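Local coordinates for protein 6-aminohexanoate-cyclic-dimer hydrolase (Arthrobacter sp., PDB 3A2Q) that hydrolyses the cyclic dimer of 6-aminohexanoic acid, a by-product of nylon-6 manufacture, opening the ring to give the linear dimer, at residues A[89-94]-A[131-136]; A[143-148]-A[443-448]; A[217-222]-A[465-470]; A[374-377]-A[383-386]. The protein carries 1 engineered substitution. All coordinates share one frame; numbering follows the deposited sequence.

In the fold
Contact 1 is a surface contact, contact 2 is partly buried, and contacts 3 and 4 are buried. The chemistry follows: contact 1 rests on a lysine ammonium shared between a carbonyl and a tryptophan face, contact 2 on an arginine salt bridge with a methionine beside it, while contacts 3 and 4 have no hydrogen bond across them and rely on aliphatic and indole packing. Contacts 1 and 2 both use the long loop between strand 113-118 and helix 152-159. Contacts 3 and 4 are neighbours, Val466 CG2 lying 3.4 Å from Leu383 CD1, whereas contacts 1 and 4 sit on opposite sides of the chain's centre, about 40 Å between centres.

Contact 1: residues A[89-94]-A[131-136]; sequences GMKESG and PEAWGA
Lys91 reaches out from helix 88-93 and lays the end of its side chain over the indole of Trp134, while its ammonium group also finds the backbone of Ala133. The polar part is one hydrogen bond: NZ of Lys91 donates to O of Ala133 at 3.0 Å. NZ stands tilted 30° out of the carbonyl plane, above it rather than in it.

The aromatic part uses two successive atoms of the same chain. Lys91 CE stands 3.6 Å from the centroid of the six-membered ring of Trp134, almost on the ring normal, a CH-pi contact; NZ follows at 3.8 Å from that centroid and 19° off the normal, a cation-pi contact. With CG anti to the backbone N (chi1 -178°) and every later torsion extended as well, the lysine is stretched to its full length, which carries its charge from the helix across to the loop. One ammonium thus meets both a carbonyl oxygen and a pi face.

The apolar part is small: CD of Lys91 passes CB of Ala133 at 4.4 Å. The indole has a polar partner of its own, since Trp134 NE1 donates to Thr84 OG1, and its ring also rests on Ile46 and Ile47 of strand 45-48.

On the loop side, Gly135 N bonds back to Pro131 O at 2.9 Å, closing the turn that presents Ala133 O and the ring together. The arrangement is a classic lysine-tryptophan cation-pi pair, here tying a surface helix of the amidase fold to the long loop that leads on to helix 152-159.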
# COMPACT_ATOMS: atom_id res chain seq x y z
N GLY A 89 19.86 -9.17 -9.86
CA GLY A 89 20.11 -9.53 -11.24
C GLY A 89 19.45 -8.62 -12.26
O GLY A 89 19.93 -8.49 -13.38
N MET A 90 18.35 -7.98 -11.87
CA MET A 90 17.64 -7.08 -12.78
C MET A 90 18.22 -5.67 -12.75
O MET A 90 18.25 -4.98 -13.77
CB MET A 90 16.15 -7.02 -12.44
CG MET A 90 15.39 -8.30 -12.73
SD MET A 90 15.46 -8.78 -14.47
CE MET A 90 14.52 -7.47 -15.21
N LYS A 91 18.67 -5.23 -11.58
CA LYS A 91 19.23 -3.89 -11.45
C LYS A 91 20.49 -3.76 -12.31
O LYS A 91 20.71 -2.75 -12.98
CB LYS A 91 19.58 -3.60 -9.99
CG LYS A 91 20.13 -2.20 -9.78
CD LYS A 91 20.50 -1.93 -8.34
CE LYS A 91 21.02 -0.51 -8.19
NZ LYS A 91 21.44 -0.20 -6.80
N GLU A 92 21.31 -4.81 -12.29
CA GLU A 92 22.55 -4.83 -13.06
C GLU A 92 22.30 -4.86 -14.56
O GLU A 92 23.06 -4.26 -15.34
CB GLU A 92 23.38 -6.04 -12.64
CG GLU A 92 23.81 -6.01 -11.19
CD GLU A 92 24.39 -7.33 -10.72
OE1 GLU A 92 24.91 -7.38 -9.58
OE2 GLU A 92 24.32 -8.32 -11.48
N SER A 93 21.23 -5.53 -14.97
CA SER A 93 20.89 -5.65 -16.39
C SER A 93 20.54 -4.31 -17.03
O SER A 93 20.61 -4.17 -18.25
CB SER A 93 19.70 -6.60 -16.56
OG SER A 93 18.49 -5.95 -16.23
N GLY A 94 20.16 -3.34 -16.21
CA GLY A 94 19.80 -2.04 -16.74
C GLY A 94 18.50 -2.08 -17.53
O GLY A 94 18.20 -1.17 -18.29
N PRO A 131 15.79 -3.96 0.77
CA PRO A 131 16.30 -4.85 -0.28
C PRO A 131 17.82 -4.79 -0.36
O PRO A 131 18.42 -3.75 -0.09
CB PRO A 131 15.67 -4.30 -1.54
CG PRO A 131 15.61 -2.83 -1.26
CD PRO A 131 15.12 -2.79 0.17
N GLU A 132 18.44 -5.90 -0.73
CA GLU A 132 19.89 -5.95 -0.89
C GLU A 132 20.29 -5.06 -2.07
O GLU A 132 21.32 -4.39 -2.04
CB GLU A 132 20.35 -7.38 -1.16
CG GLU A 132 20.33 -8.29 0.05
CD GLU A 132 20.61 -9.74 -0.30
OE1 GLU A 132 21.43 -9.99 -1.21
OE2 GLU A 132 20.01 -10.64 0.34
N ALA A 133 19.44 -5.04 -3.09
CA ALA A 133 19.69 -4.27 -4.30
C ALA A 133 19.80 -2.76 -4.14
O ALA A 133 20.70 -2.15 -4.71
CB ALA A 133 18.62 -4.60 -5.34
N TRP A 134 18.90 -2.15 -3.37
CA TRP A 134 18.93 -0.69 -3.20
C TRP A 134 19.24 -0.19 -1.79
O TRP A 134 19.43 1.01 -1.59
CB TRP A 134 17.61 -0.07 -3.65
CG TRP A 134 17.32 -0.22 -5.10
CD1 TRP A 134 16.60 -1.21 -5.70
CD2 TRP A 134 17.73 0.66 -6.15
NE1 TRP A 134 16.53 -1.00 -7.05
CE2 TRP A 134 17.22 0.14 -7.36
CE3 TRP A 134 18.48 1.84 -6.19
CZ2 TRP A 134 17.43 0.76 -8.59
CZ3 TRP A 134 18.70 2.46 -7.42
CH2 TRP A 134 18.17 1.92 -8.60
N GLY A 135 19.30 -1.09 -0.83
CA GLY A 135 19.57 -0.66 0.53
C GLY A 135 18.26 -0.37 1.23
O GLY A 135 17.20 -0.31 0.60
N ALA A 136 18.31 -0.18 2.54
CA ALA A 136 17.11 0.08 3.32
C ALA A 136 16.53 1.48 3.16
O ALA A 136 17.25 2.46 2.97
CB ALA A 136 17.39 -0.18 4.79

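Contact 2: residues A[143-148]-A[443-448]; sequences LGRSVG and SSDGMP
Arg145 has the most surface buried here, and it deals with two different partners on segment 443-448. Its NH2 forms a salt bridge with Asp445 OD2 at 2.6 Å. The bond is single and bent, with an N-H...O angle of 132°: the nitrogen comes to the syn side of OD2 but 29° out of the carboxylate plane, and the guanidinium and carboxylate planes are turned 49° apart. A water also bridges the pair, accepting from Arg145 NH1 at 2.8 Å and donating to Asp445 OD2, so that this oxygen is gripped twice.

Met447 supplies the apolar half. Its methyl CE lies 3.6 Å from Arg145 CG, and its CG sits over one face of the guanidinium, 3.6 Å from NH1. The methionine is bent at chi2 and chi3, which curls the methyl back along the arginine's aliphatic stem.

Asp445 stands in the type I turn from Ser443 to Gly446, and Ser443 OG steadies that turn by accepting from Met447 N at 2.8 Å. Arg145 NH1 also makes a weak bond to Thr393 O, and Met447 touches Asn139 and Asn142. The contact joins the hairpin connection between the antiparallel strands 435-442 and 448-455 to the long loop that runs from strand 113-118 to helix 152-159, with Leu143 of that loop resting against helix 24-42.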
# COMPACT_ATOMS: atom_id res chain seq x y z
N LEU A 143 14.97 7.70 11.71
CA LEU A 143 15.86 7.04 10.74
C LEU A 143 16.37 5.65 11.10
O LEU A 143 16.85 4.91 10.23
CB LEU A 143 17.04 7.96 10.42
CG LEU A 143 16.61 9.31 9.84
CD1 LEU A 143 17.84 10.19 9.61
CD2 LEU A 143 15.85 9.09 8.53
N GLY A 144 16.26 5.27 12.36
CA GLY A 144 16.70 3.95 12.75
C GLY A 144 15.57 2.94 12.67
O GLY A 144 15.76 1.77 12.99
N ARG A 145 14.40 3.39 12.23
CA ARG A 145 13.23 2.52 12.13
C ARG A 145 12.81 2.18 10.71
O ARG A 145 13.04 2.94 9.78
CB ARG A 145 12.02 3.15 12.83
CG ARG A 145 12.18 3.46 14.30
CD ARG A 145 12.28 2.22 15.17
NE ARG A 145 12.26 2.60 16.58
CZ ARG A 145 11.20 2.55 17.37
NH1 ARG A 145 10.03 2.10 16.91
NH2 ARG A 145 11.28 2.98 18.62
N SER A 146 12.16 1.03 10.58
CA SER A 146 11.65 0.55 9.30
C SER A 146 10.51 1.46 8.83
O SER A 146 10.00 2.27 9.60
CB SER A 146 11.12 -0.88 9.47
OG SER A 146 10.35 -1.29 8.35
N VAL A 147 10.14 1.33 7.56
CA VAL A 147 9.04 2.13 7.00
C VAL A 147 7.91 1.18 6.61
O VAL A 147 6.96 1.58 5.94
CB VAL A 147 9.49 2.92 5.75
CG1 VAL A 147 10.46 4.03 6.15
CG2 VAL A 147 10.13 1.98 4.71
N GLY A 148 8.01 -0.06 7.06
CA GLY A 148 7.01 -1.05 6.71
C GLY A 148 7.28 -1.49 5.29
O GLY A 148 8.31 -1.12 4.72
N SER A 443 2.82 6.55 18.86
CA SER A 443 3.32 5.75 19.97
C SER A 443 3.91 6.68 21.01
O SER A 443 4.15 7.86 20.73
CB SER A 443 4.43 4.82 19.48
OG SER A 443 5.59 5.58 19.18
N SER A 444 4.15 6.16 22.21
CA SER A 444 4.71 6.99 23.27
C SER A 444 6.13 7.44 22.93
O SER A 444 6.65 8.39 23.53
CB SER A 444 4.68 6.24 24.61
OG SER A 444 5.40 5.02 24.55
N ASP A 445 6.77 6.78 21.97
CA ASP A 445 8.11 7.21 21.60
C ASP A 445 8.15 7.90 20.23
O ASP A 445 9.16 7.86 19.53
CB ASP A 445 9.12 6.05 21.69
CG ASP A 445 8.89 4.95 20.67
OD1 ASP A 445 7.80 4.89 20.06
OD2 ASP A 445 9.81 4.12 20.50
N GLY A 446 7.02 8.53 19.88
CA GLY A 446 6.91 9.30 18.66
C GLY A 446 6.76 8.66 17.29
O GLY A 446 6.99 9.34 16.28
N MET A 447 6.39 7.39 17.24
CA MET A 447 6.22 6.70 15.97
C MET A 447 4.74 6.62 15.59
O MET A 447 3.89 6.33 16.43
CB MET A 447 6.80 5.28 16.05
CG MET A 447 8.30 5.22 16.33
SD MET A 447 9.25 6.17 15.15
CE MET A 447 9.11 5.15 13.68
N PRO A 448 4.41 6.89 14.32
CA PRO A 448 3.01 6.84 13.87
C PRO A 448 2.34 5.48 14.06
O PRO A 448 2.98 4.43 13.90
CB PRO A 448 3.10 7.24 12.40
CG PRO A 448 4.33 8.11 12.35
CD PRO A 448 5.29 7.37 13.24
O HOH W 1 8.46 2.11 19.24

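Contact 3: residues A[217-222]-A[465-470]; sequences RSVRDI and QVAAQL
Val219 straddles the methyl of Ala467, with both of its branches 3.9 Å from that atom: CG1 to Ala467 CB and CG2 to Ala467 CB alike. CG2 also runs in over the backbone, 3.8 Å from Ala467 O, while CG1 passes Ala468 N at 4.1 Å and, more loosely, the Ala468 methyl. With CG1 opposite the backbone N (chi1 179°) and CG2 opposite the carbonyl carbon, the fork of the valine opens onto helix 460-473 and takes the alanine between its prongs.

The small partners let the backbones come near, the CA atoms of Val219 and Ala468 being 6.0 Å apart. No hydrogen bond crosses between the segments; the interaction is van der Waals contact of methyls and backbone. With an alanine in place of Val219 both branches are gone, and the Ala467 methyl would probably be left with a gap where they now pack.

Val219 opens helix 219-229. Ser218 just before it is the N-cap, its OG accepting from Asp221 N at 3.2 Å, and the same hydroxyl bonds to Asp9. A nearby polar tie also comes from helix 460-473, where Glu471 OE2 accepts from Val219 N, while Leu464 of that helix packs on Val219 and Ile222. The arrangement is a helix-helix packing contact at a capped N-terminus, in which a beta-branched residue in the first turn meets an alanine surface.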
# COMPACT_ATOMS: atom_id res chain seq x y z
N ARG A 217 -2.04 12.31 2.05
CA ARG A 217 -2.09 12.83 3.41
C ARG A 217 -3.48 13.36 3.77
O ARG A 217 -3.72 13.82 4.89
CB ARG A 217 -1.03 13.92 3.62
CG ARG A 217 0.41 13.40 3.58
CD ARG A 217 1.38 14.43 4.13
NE ARG A 217 1.33 15.67 3.36
CZ ARG A 217 1.95 15.87 2.20
NH1 ARG A 217 2.70 14.92 1.66
NH2 ARG A 217 1.81 17.03 1.58
N SER A 218 -4.41 13.30 2.82
CA SER A 218 -5.77 13.74 3.07
C SER A 218 -6.76 12.76 2.47
O SER A 218 -6.45 12.08 1.49
CB SER A 218 -6.02 15.13 2.48
OG SER A 218 -6.03 15.09 1.06
N VAL A 219 -7.96 12.69 3.04
CA VAL A 219 -8.96 11.77 2.53
C VAL A 219 -9.49 12.23 1.17
O VAL A 219 -9.83 11.41 0.31
CB VAL A 219 -10.13 11.62 3.53
CG1 VAL A 219 -11.18 10.66 2.97
CG2 VAL A 219 -9.60 11.08 4.86
N ARG A 220 -9.53 13.55 0.95
CA ARG A 220 -10.03 14.04 -0.33
C ARG A 220 -9.08 13.67 -1.46
O ARG A 220 -9.51 13.43 -2.59
CB ARG A 220 -10.27 15.55 -0.27
CG ARG A 220 -9.02 16.42 -0.16
CD ARG A 220 -9.42 17.89 -0.11
NE ARG A 220 -8.26 18.78 -0.17
CZ ARG A 220 -8.35 20.11 -0.19
NH1 ARG A 220 -9.54 20.70 -0.17
NH2 ARG A 220 -7.25 20.85 -0.26
N ASP A 221 -7.78 13.63 -1.16
CA ASP A 221 -6.79 13.26 -2.17
C ASP A 221 -7.01 11.81 -2.62
O ASP A 221 -6.87 11.49 -3.80
CB ASP A 221 -5.37 13.41 -1.62
CG ASP A 221 -4.76 14.77 -1.92
OD1 ASP A 221 -5.49 15.68 -2.38
OD2 ASP A 221 -3.55 14.93 -1.67
N ILE A 222 -7.35 10.94 -1.68
CA ILE A 222 -7.60 9.53 -2.00
C ILE A 222 -8.83 9.42 -2.89
O ILE A 222 -8.82 8.72 -3.90
CB ILE A 222 -7.80 8.69 -0.71
CG1 ILE A 222 -6.49 8.64 0.09
CG2 ILE A 222 -8.24 7.27 -1.07
CD1 ILE A 222 -5.35 7.95 -0.64
N GLN A 465 -16.34 8.38 3.40
CA GLN A 465 -17.21 9.29 4.13
C GLN A 465 -16.87 9.26 5.62
O GLN A 465 -16.71 10.31 6.25
CB GLN A 465 -18.67 8.89 3.91
CG GLN A 465 -19.21 9.41 2.59
CD GLN A 465 -20.46 8.67 2.14
OE1 GLN A 465 -21.11 8.00 2.93
NE2 GLN A 465 -20.79 8.81 0.86
N VAL A 466 -16.73 8.07 6.19
CA VAL A 466 -16.38 7.95 7.60
C VAL A 466 -14.93 8.36 7.84
O VAL A 466 -14.60 8.91 8.90
CB VAL A 466 -16.61 6.52 8.12
CG1 VAL A 466 -16.16 6.41 9.58
CG2 VAL A 466 -18.08 6.17 8.02
N ALA A 467 -14.07 8.12 6.86
CA ALA A 467 -12.68 8.50 7.01
C ALA A 467 -12.63 10.02 7.11
O ALA A 467 -11.85 10.58 7.88
CB ALA A 467 -11.87 8.01 5.81
N ALA A 468 -13.47 10.69 6.33
CA ALA A 468 -13.52 12.14 6.34
C ALA A 468 -13.97 12.65 7.71
O ALA A 468 -13.46 13.66 8.20
CB ALA A 468 -14.46 12.65 5.25
N GLN A 469 -14.91 11.95 8.33
CA GLN A 469 -15.40 12.35 9.64
C GLN A 469 -14.30 12.22 10.69
O GLN A 469 -14.15 13.07 11.57
CB GLN A 469 -16.60 11.49 10.06
CG GLN A 469 -17.74 11.46 9.06
CD GLN A 469 -18.95 10.71 9.57
OE1 GLN A 469 -18.83 9.72 10.28
NE2 GLN A 469 -20.14 11.18 9.20
N LEU A 470 -13.52 11.15 10.61
CA LEU A 470 -12.43 10.93 11.56
C LEU A 470 -11.31 11.94 11.35
O LEU A 470 -10.64 12.34 12.30
CB LEU A 470 -11.89 9.51 11.43
CG LEU A 470 -12.75 8.44 12.11
CD1 LEU A 470 -12.19 7.05 11.80
CD2 LEU A 470 -12.78 8.69 13.62

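Contact 4: residues A[374-377]-A[383-386]; sequences ERWW and LLIL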
# COMPACT_ATOMS: atom_id res chain seq x y z
N GLU A 374 -16.80 -11.86 4.83
CA GLU A 374 -17.86 -10.99 4.32
C GLU A 374 -19.24 -11.19 4.94
O GLU A 374 -20.04 -10.26 4.97
CB GLU A 374 -17.98 -11.14 2.80
CG GLU A 374 -16.78 -10.66 2.02
CD GLU A 374 -17.09 -10.46 0.55
OE1 GLU A 374 -17.68 -9.41 0.22
OE2 GLU A 374 -16.77 -11.35 -0.26
N ARG A 375 -19.51 -12.39 5.44
CA ARG A 375 -20.80 -12.66 6.06
C ARG A 375 -21.11 -11.77 7.26
O ARG A 375 -22.27 -11.62 7.63
CB ARG A 375 -20.89 -14.13 6.48
CG ARG A 375 -21.41 -15.05 5.37
CD ARG A 375 -21.71 -16.44 5.91
NE ARG A 375 -20.62 -17.39 5.66
CZ ARG A 375 -20.33 -17.88 4.46
NH1 ARG A 375 -21.04 -17.53 3.40
NH2 ARG A 375 -19.33 -18.74 4.33
N TRP A 376 -20.07 -11.18 7.86
CA TRP A 376 -20.25 -10.29 9.01
C TRP A 376 -20.96 -9.02 8.55
O TRP A 376 -21.82 -8.48 9.26
CB TRP A 376 -18.89 -9.93 9.62
CG TRP A 376 -18.96 -9.17 10.92
CD1 TRP A 376 -19.39 -9.65 12.13
CD2 TRP A 376 -18.55 -7.82 11.14
NE1 TRP A 376 -19.26 -8.68 13.09
CE2 TRP A 376 -18.75 -7.54 12.52
CE3 TRP A 376 -18.03 -6.81 10.32
CZ2 TRP A 376 -18.45 -6.30 13.09
CZ3 TRP A 376 -17.73 -5.58 10.89
CH2 TRP A 376 -17.94 -5.33 12.26
N TRP A 377 -20.59 -8.53 7.37
CA TRP A 377 -21.19 -7.32 6.81
C TRP A 377 -22.59 -7.66 6.31
O TRP A 377 -23.52 -6.86 6.40
CB TRP A 377 -20.33 -6.79 5.66
CG TRP A 377 -19.15 -5.97 6.13
CD1 TRP A 377 -19.08 -4.61 6.20
CD2 TRP A 377 -17.90 -6.47 6.63
NE1 TRP A 377 -17.86 -4.23 6.72
CE2 TRP A 377 -17.12 -5.35 6.99
CE3 TRP A 377 -17.37 -7.75 6.81
CZ2 TRP A 377 -15.83 -5.47 7.52
CZ3 TRP A 377 -16.08 -7.88 7.34
CH2 TRP A 377 -15.33 -6.74 7.69
N LEU A 383 -19.11 -1.26 9.21
CA LEU A 383 -17.67 -1.03 9.29
C LEU A 383 -16.99 -1.72 10.46
O LEU A 383 -17.59 -1.92 11.52
CB LEU A 383 -17.39 0.47 9.45
CG LEU A 383 -17.85 1.49 8.40
CD1 LEU A 383 -17.66 2.89 8.96
CD2 LEU A 383 -17.06 1.31 7.13
N LEU A 384 -15.72 -2.07 10.25
CA LEU A 384 -14.91 -2.68 11.29
C LEU A 384 -13.77 -1.69 11.51
O LEU A 384 -13.18 -1.19 10.55
CB LEU A 384 -14.32 -4.02 10.82
CG LEU A 384 -13.36 -4.67 11.83
CD1 LEU A 384 -14.15 -5.18 13.03
CD2 LEU A 384 -12.59 -5.82 11.18
N ILE A 385 -13.50 -1.39 12.78
CA ILE A 385 -12.41 -0.49 13.15
C ILE A 385 -11.40 -1.34 13.90
O ILE A 385 -11.76 -2.06 14.84
CB ILE A 385 -12.88 0.64 14.11
CG1 ILE A 385 -14.16 1.29 13.61
CG2 ILE A 385 -11.77 1.68 14.26
CD1 ILE A 385 -14.04 1.90 12.24
N LEU A 386 -10.14 -1.29 13.49
CA LEU A 386 -9.10 -2.06 14.16
C LEU A 386 -7.75 -1.44 13.84
O LEU A 386 -7.62 -0.69 12.87
CB LEU A 386 -9.13 -3.52 13.70
CG LEU A 386 -8.68 -3.85 12.27
CD1 LEU A 386 -8.57 -5.36 12.12
CD2 LEU A 386 -9.65 -3.28 11.24
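Helix 356-378 turns back through a short connection into strand 383-387 of the central mixed sheet, and this contact is where the last turn of the helix packs on the start of the strand. Two consecutive tryptophans do the work. Both meet the CB of Leu384: Trp376 through CZ3 at 3.8 Å, and Trp377 through CZ2 at 3.9 Å. The leucine crosses each indole side chain at about a right angle. Trp376 CH2 also reaches the Leu384 methyl CD1 at 3.9 Å.

The six-membered ring of Trp376 comes edge-on to the strand backbone, with CH2 3.5 Å from Leu383 O near the plane of the ring. It gets there because CG lies opposite the backbone N (chi1 -172°), whereas in Trp377 CG lies beside the N (chi1 -81°). The two indoles also meet each other, Trp376 CE3 lying 3.5 Å above the plane of the Trp377 ring, offset toward its rim.

Further partners complete the setting. Trp376 stacks with Trp381 in the connection, Trp377 NE1 makes a weak bond to Asp382 O, and Phe428 of helix 427-431 touches both Trp377 and Leu384. An alanine in place of Trp376 would probably open a gap beside Leu384 and leave Trp377 without the ring edge over its face.

Chemically the union of helix and strand is apolar. No hydrogen bond links the two segments, so the fit rests mainly on the shape of the indoles, while the Leu383 carbonyl oxygen at the Trp376 ring edge probably adds a weakly favourable electrostatic term.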